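Local coordinates for protein peptidase, C14 family (Geobacter sulfurreducens PCA, PDB 3BIJ) that is probably a caspase-like cysteine endopeptidase of the C14 family, although its actual function has not been established, at residues 109-112 against 113-116; 173-176 against 177-181; 184-187 against 188-192. All coordinates share one frame; numbering follows the deposited sequence.

Contact 1. Residues 109-112 against 113-116; sequences ELID and DELY
E114 reaches back from the first turn of helix 112-119 to the strand that leads into it, and its carboxylate takes the backbone N-H of I111. Its CB sits 3.6 Å from CD1 of L110 and also lies against the carbonyl oxygen of I111. CG leans beside the backbone N (chi1 -51°), which turns the chain toward the strand, and passes CB of I111 at 3.9 Å. Beyond it the chain is extended, so CD arrives next to CD1 of L110. At the tip, OE2 accepts from I111 N at 2.8 Å on its anti side, 15° out of the carboxylate plane, while CD1 of I111 rests 3.4 Å from OE2. The other oxygen, OE1, makes a salt bridge with R57 at the start of helix 57-70.

I111 holds the N-cap position, and its carbonyl oxygen receives weak bonds from the N-H groups of E114 and L115. E114, three residues on, caps the I111 N-H as in one half of a capping box; the reciprocal side-chain half is missing, because I111 has no polar side chain. One turn on, Y116 N bonds to D112 O at 2.8 Å, and that same oxygen lies 3.0 Å above the plane of the Y116 ring, out toward its rim.

Were E114 shortened to an alanine, the amide of I111 would probably lose its acceptor and R57 would be left without this carboxylate. The carboxylate thus ties strand end, helix start and a neighbouring helix together, and R57 probably stabilises its negative charge.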
# COMPACT_ATOMS: atom_id res chain seq x y z
N GLU A 109 -14.44 -34.81 -0.63
CA GLU A 109 -14.13 -34.20 -1.92
C GLU A 109 -14.55 -35.04 -3.12
O GLU A 109 -14.43 -36.26 -3.11
CB GLU A 109 -12.64 -33.88 -2.02
CG GLU A 109 -12.15 -32.99 -0.91
CD GLU A 109 -10.66 -32.82 -0.91
OE1 GLU A 109 -10.14 -32.23 -1.87
OE2 GLU A 109 -10.01 -33.29 0.05
N LEU A 110 -15.03 -34.37 -4.15
CA LEU A 110 -15.45 -35.04 -5.36
C LEU A 110 -14.35 -34.72 -6.35
O LEU A 110 -14.21 -33.58 -6.76
CB LEU A 110 -16.78 -34.47 -5.84
CG LEU A 110 -17.37 -35.03 -7.13
CD1 LEU A 110 -17.77 -36.48 -6.93
CD2 LEU A 110 -18.55 -34.21 -7.54
N ILE A 111 -13.56 -35.73 -6.73
CA ILE A 111 -12.46 -35.51 -7.67
C ILE A 111 -12.99 -35.08 -9.03
O ILE A 111 -13.97 -35.63 -9.53
CB ILE A 111 -11.60 -36.79 -7.87
CG1 ILE A 111 -10.74 -37.05 -6.64
CG2 ILE A 111 -10.67 -36.60 -9.05
CD1 ILE A 111 -11.53 -37.31 -5.37
N ASP A 112 -12.33 -34.09 -9.63
CA ASP A 112 -12.76 -33.59 -10.93
C ASP A 112 -13.07 -34.70 -11.93
O ASP A 112 -13.96 -34.57 -12.77
CB ASP A 112 -11.71 -32.62 -11.51
CG ASP A 112 -10.34 -33.25 -11.64
OD1 ASP A 112 -9.39 -32.51 -11.98
OD2 ASP A 112 -10.20 -34.47 -11.41
N ASP A 113 -12.34 -35.80 -11.84
CA ASP A 113 -12.58 -36.91 -12.75
C ASP A 113 -13.95 -37.54 -12.52
O ASP A 113 -14.62 -37.94 -13.47
CB ASP A 113 -11.48 -37.95 -12.61
CG ASP A 113 -10.23 -37.57 -13.38
OD1 ASP A 113 -9.10 -37.84 -12.89
OD2 ASP A 113 -10.38 -37.01 -14.49
N GLU A 114 -14.36 -37.65 -11.26
CA GLU A 114 -15.66 -38.23 -10.96
C GLU A 114 -16.77 -37.38 -11.58
O GLU A 114 -17.75 -37.91 -12.10
CB GLU A 114 -15.88 -38.31 -9.45
CG GLU A 114 -14.74 -38.96 -8.68
CD GLU A 114 -15.07 -39.16 -7.21
OE1 GLU A 114 -15.81 -40.12 -6.89
OE2 GLU A 114 -14.59 -38.36 -6.37
N LEU A 115 -16.62 -36.06 -11.52
CA LEU A 115 -17.61 -35.14 -12.08
C LEU A 115 -17.57 -35.21 -13.60
O LEU A 115 -18.61 -35.31 -14.26
CB LEU A 115 -17.31 -33.70 -11.64
CG LEU A 115 -18.17 -32.62 -12.27
CD1 LEU A 115 -19.63 -32.82 -11.88
CD2 LEU A 115 -17.67 -31.25 -11.82
N TYR A 116 -16.36 -35.15 -14.15
CA TYR A 116 -16.20 -35.23 -15.59
C TYR A 116 -16.84 -36.50 -16.12
O TYR A 116 -17.54 -36.47 -17.13
CB TYR A 116 -14.72 -35.18 -15.97
CG TYR A 116 -14.08 -33.83 -15.73
CD1 TYR A 116 -12.69 -33.69 -15.67
CD2 TYR A 116 -14.86 -32.69 -15.56
CE1 TYR A 116 -12.09 -32.45 -15.43
CE2 TYR A 116 -14.29 -31.45 -15.33
CZ TYR A 116 -12.91 -31.33 -15.26
OH TYR A 116 -12.35 -30.10 -15.00

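Contact 2. Residues 173-176 against 177-181; sequences MRTY and RANRE
The guanidinium of R177 folds back over the preceding turn of its helix and lays one face on the backbone of selenomethionine M173 and of R174. CA of R174 lies 3.4 Å above that face, off toward its rim, and the carbonyl oxygen of M173 is over the same side. A bend at chi3 (-62°) brings the group back along the helix, where NH1 comes 3.4 Å from CB of M173 and NH2 lies beside CB of R174. The guanidinium planes of R174 and R177 are nearly perpendicular, 80° apart, and their charged atoms are not in contact.

The Y176 ring and the R180 guanidinium are 22° from parallel, and the tyrosine OH lies over one face of that guanidinium. It is chiefly the aliphatic part of R180 that meets the tyrosine: CD is 3.4 Å from OH and nearly as close to CE2. The hydroxyl itself hydrogen-bonds to D184.

Along the backbone, helix 169-178 runs out here. R177 N gives M173 O an almost straight bond, and A178 N bonds to R174 O. N179 then breaks the pattern: its backbone N comes to Y176 O from above the carbonyl plane, and its side-chain ND2 reaches T175 O at 3.2 Å. ND2 also bonds to the carbonyl of H18, so the amide joins the helix end to a loop.

R177 NH2 forms a salt bridge with D35 of the second subunit, while R174 bonds to the carbonyl of G20 in its own chain. With the charged end of R177 held between its own helix and a carboxylate of another chain, this turn serves both as the junction of two helices and as part of a subunit interface.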
# COMPACT_ATOMS: atom_id res chain seq x y z
N MSE A 173 -3.98 -31.21 2.44
CA MSE A 173 -3.07 -32.31 2.74
C MSE A 173 -3.49 -33.02 4.03
O MSE A 173 -3.47 -34.25 4.12
CB MSE A 173 -1.64 -31.79 2.88
CG MSE A 173 -1.15 -30.99 1.67
SE MSE A 173 0.67 -30.29 1.86
CE MSE A 173 0.35 -29.08 3.39
N ARG A 174 -3.84 -32.22 5.03
CA ARG A 174 -4.27 -32.78 6.29
C ARG A 174 -5.50 -33.68 6.07
O ARG A 174 -5.58 -34.78 6.60
CB ARG A 174 -4.60 -31.65 7.28
CG ARG A 174 -4.82 -32.15 8.72
CD ARG A 174 -5.57 -31.13 9.55
NE ARG A 174 -4.71 -30.15 10.19
CZ ARG A 174 -5.17 -29.06 10.81
NH1 ARG A 174 -4.34 -28.20 11.39
NH2 ARG A 174 -6.48 -28.82 10.84
N THR A 175 -6.45 -33.19 5.26
CA THR A 175 -7.66 -33.95 4.96
C THR A 175 -7.28 -35.24 4.25
O THR A 175 -7.85 -36.31 4.52
CB THR A 175 -8.63 -33.15 4.06
OG1 THR A 175 -9.06 -31.97 4.74
CG2 THR A 175 -9.85 -33.98 3.70
N TYR A 176 -6.31 -35.16 3.36
CA TYR A 176 -5.88 -36.35 2.65
C TYR A 176 -5.31 -37.37 3.62
O TYR A 176 -5.73 -38.53 3.64
CB TYR A 176 -4.83 -36.00 1.60
CG TYR A 176 -4.20 -37.22 0.97
CD1 TYR A 176 -4.89 -37.99 0.03
CD2 TYR A 176 -2.93 -37.63 1.35
CE1 TYR A 176 -4.32 -39.13 -0.51
CE2 TYR A 176 -2.36 -38.76 0.82
CZ TYR A 176 -3.05 -39.51 -0.11
OH TYR A 176 -2.48 -40.65 -0.63
N ARG A 177 -4.34 -36.95 4.43
CA ARG A 177 -3.72 -37.84 5.41
C ARG A 177 -4.75 -38.49 6.32
O ARG A 177 -4.70 -39.69 6.56
CB ARG A 177 -2.68 -37.09 6.25
CG ARG A 177 -1.47 -36.59 5.46
CD ARG A 177 -0.33 -36.09 6.36
NE ARG A 177 -0.73 -34.96 7.20
CZ ARG A 177 -0.71 -33.69 6.81
NH1 ARG A 177 -0.30 -33.36 5.58
NH2 ARG A 177 -1.11 -32.74 7.64
N ALA A 178 -5.69 -37.69 6.81
CA ALA A 178 -6.73 -38.19 7.72
C ALA A 178 -7.69 -39.15 7.05
O ALA A 178 -8.48 -39.81 7.73
CB ALA A 178 -7.51 -37.02 8.30
N ASN A 179 -7.62 -39.24 5.72
CA ASN A 179 -8.50 -40.13 4.97
C ASN A 179 -7.75 -40.82 3.84
O ASN A 179 -8.27 -40.97 2.74
CB ASN A 179 -9.70 -39.33 4.42
CG ASN A 179 -10.57 -38.73 5.53
OD1 ASN A 179 -11.17 -39.45 6.34
ND2 ASN A 179 -10.63 -37.39 5.58
N ARG A 180 -6.52 -41.24 4.12
CA ARG A 180 -5.67 -41.93 3.16
C ARG A 180 -6.35 -42.99 2.30
O ARG A 180 -6.38 -42.88 1.06
CB ARG A 180 -4.52 -42.59 3.91
CG ARG A 180 -3.32 -41.75 4.00
CD ARG A 180 -2.76 -41.78 2.61
NE ARG A 180 -1.35 -41.77 2.68
CZ ARG A 180 -0.37 -42.57 2.29
NH1 ARG A 180 0.79 -42.06 2.62
NH2 ARG A 180 -0.45 -43.73 1.64
N GLU A 181 -6.87 -44.02 2.95
CA GLU A 181 -7.53 -45.12 2.26
C GLU A 181 -8.73 -44.65 1.44
O GLU A 181 -8.93 -45.09 0.31
CB GLU A 181 -7.96 -46.19 3.27
CG GLU A 181 -8.42 -47.50 2.66
CD GLU A 181 -8.89 -48.51 3.71
OE1 GLU A 181 -9.94 -48.28 4.35
OE2 GLU A 181 -8.19 -49.53 3.91

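Contact 3. Residues 184-187 against 188-192; sequences DTIQ and QKTKK
T190 turns back onto helix 180-189 and gives its hydroxyl proton to the carbonyl oxygen of I186, OG1 to O 2.7 Å. Its chi1 of 56° sets OG1 between the backbone N and the carbonyl carbon, which puts the hydroxyl at I186 O and leaves the methyl beside the isoleucine. The I186 and T190 side chains lie flank to flank with a common direction, their CG2 atoms 4.0 Å apart. Both also pack on E114 of helix 112-119.

I186 O has a second donor, K189 N at 3.2 Å. The two approach from opposite faces of the carbonyl plane, the hydroxyl 36° out of it and the amide 68°. T185 O is likewise met from above its plane by Q188 N, at 3.1 Å. These bonds to the third residue back stand beside weaker ones to the fourth, Q188 N to D184 O and K189 N to T185 O.

K189 also has its CG between the backbone N and the carbonyl carbon. This lays the start of the side chain over the helix end, CG 3.2 Å from T185 O, and CD then meets the CG2 methyl of T185 at 3.9 Å. CB and CG of Q188 lie against D184 O.

K192, bent at three torsions, curls back to give T190 O a weak bond from NZ, with D113 as a long, weak ionic partner. I186 O is thus gripped by a threonine hydroxyl and the K189 amide, and the mix of i to i+3 bonds with weak i to i+4 ones is consistent with a helix fraying at its end.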
# COMPACT_ATOMS: atom_id res chain seq x y z
N ASP A 184 -7.45 -42.70 -1.69
CA ASP A 184 -6.62 -43.56 -2.52
C ASP A 184 -7.51 -44.52 -3.29
O ASP A 184 -7.23 -44.83 -4.45
CB ASP A 184 -5.61 -44.33 -1.67
CG ASP A 184 -4.48 -43.44 -1.17
OD1 ASP A 184 -3.96 -42.65 -1.99
OD2 ASP A 184 -4.11 -43.53 0.02
N THR A 185 -8.58 -44.98 -2.66
CA THR A 185 -9.49 -45.90 -3.33
C THR A 185 -10.19 -45.19 -4.48
O THR A 185 -10.26 -45.71 -5.59
CB THR A 185 -10.56 -46.43 -2.36
OG1 THR A 185 -9.93 -47.23 -1.36
CG2 THR A 185 -11.58 -47.27 -3.11
N ILE A 186 -10.69 -43.99 -4.20
CA ILE A 186 -11.37 -43.19 -5.20
C ILE A 186 -10.44 -42.92 -6.38
O ILE A 186 -10.82 -43.09 -7.54
CB ILE A 186 -11.80 -41.84 -4.61
CG1 ILE A 186 -12.83 -42.08 -3.50
CG2 ILE A 186 -12.37 -40.94 -5.69
CD1 ILE A 186 -13.28 -40.83 -2.80
N GLN A 187 -9.22 -42.51 -6.07
CA GLN A 187 -8.22 -42.17 -7.08
C GLN A 187 -7.87 -43.35 -8.00
O GLN A 187 -7.46 -43.15 -9.14
CB GLN A 187 -6.95 -41.65 -6.40
CG GLN A 187 -6.14 -40.64 -7.23
CD GLN A 187 -6.84 -39.28 -7.35
OE1 GLN A 187 -7.69 -39.07 -8.24
NE2 GLN A 187 -6.49 -38.37 -6.46
N GLN A 188 -8.05 -44.58 -7.49
CA GLN A 188 -7.73 -45.79 -8.26
C GLN A 188 -8.91 -46.41 -9.00
O GLN A 188 -8.72 -47.22 -9.91
CB GLN A 188 -7.11 -46.85 -7.34
CG GLN A 188 -5.69 -46.54 -6.92
CD GLN A 188 -4.71 -46.63 -8.07
OE1 GLN A 188 -4.94 -46.07 -9.15
NE2 GLN A 188 -3.60 -47.34 -7.86
N LYS A 189 -10.12 -46.05 -8.60
CA LYS A 189 -11.33 -46.58 -9.24
C LYS A 189 -11.98 -45.52 -10.14
O LYS A 189 -13.10 -45.72 -10.63
CB LYS A 189 -12.33 -47.06 -8.17
CG LYS A 189 -12.94 -45.95 -7.32
CD LYS A 189 -13.79 -46.51 -6.19
CE LYS A 189 -14.94 -47.36 -6.70
NZ LYS A 189 -15.64 -48.03 -5.57
N THR A 190 -11.30 -44.40 -10.33
CA THR A 190 -11.81 -43.34 -11.20
C THR A 190 -10.81 -43.03 -12.30
O THR A 190 -9.91 -42.21 -12.14
CB THR A 190 -12.12 -42.02 -10.41
OG1 THR A 190 -10.94 -41.58 -9.72
CG2 THR A 190 -13.24 -42.23 -9.41
N LYS A 191 -10.97 -43.72 -13.42
CA LYS A 191 -10.09 -43.54 -14.57
C LYS A 191 -10.35 -42.15 -15.13
O LYS A 191 -11.49 -41.68 -15.15
CB LYS A 191 -10.38 -44.60 -15.65
CG LYS A 191 -9.14 -45.13 -16.41
CD LYS A 191 -8.23 -45.98 -15.52
CE LYS A 191 -7.11 -46.67 -16.32
NZ LYS A 191 -6.14 -45.71 -16.94
N LYS A 192 -9.29 -41.49 -15.58
CA LYS A 192 -9.38 -40.14 -16.13
C LYS A 192 -10.21 -40.13 -17.41
O LYS A 192 -10.36 -41.15 -18.08
CB LYS A 192 -7.97 -39.59 -16.41
CG LYS A 192 -7.08 -39.35 -15.17
CD LYS A 192 -6.33 -40.60 -14.68
CE LYS A 192 -7.01 -41.27 -13.48
NZ LYS A 192 -7.09 -40.41 -12.26

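In the fold
Along the chain the order is contact 1, contact 2, contact 3, and all lie on the same side of the chain's centre. Contact 1 joins strand 109-111, an edge of the mixed sheet, to helix 112-119. Contact 2 spans the junction of helices 169-178 and 180-189, and contact 3 closes the second of these helices. Contacts 1 and 3 are close, with centres about 10 Å apart: I186 packs on I111 and E114, and K192 lies near D113. The centre of contact 2 is about 17 Å from that of contact 1 and 15 Å from that of contact 3, reaching them through T175 on E109 and Y176 with D184. Helix 180-189 thus covers the strand-to-helix turn, while contact 2 faces the second subunit.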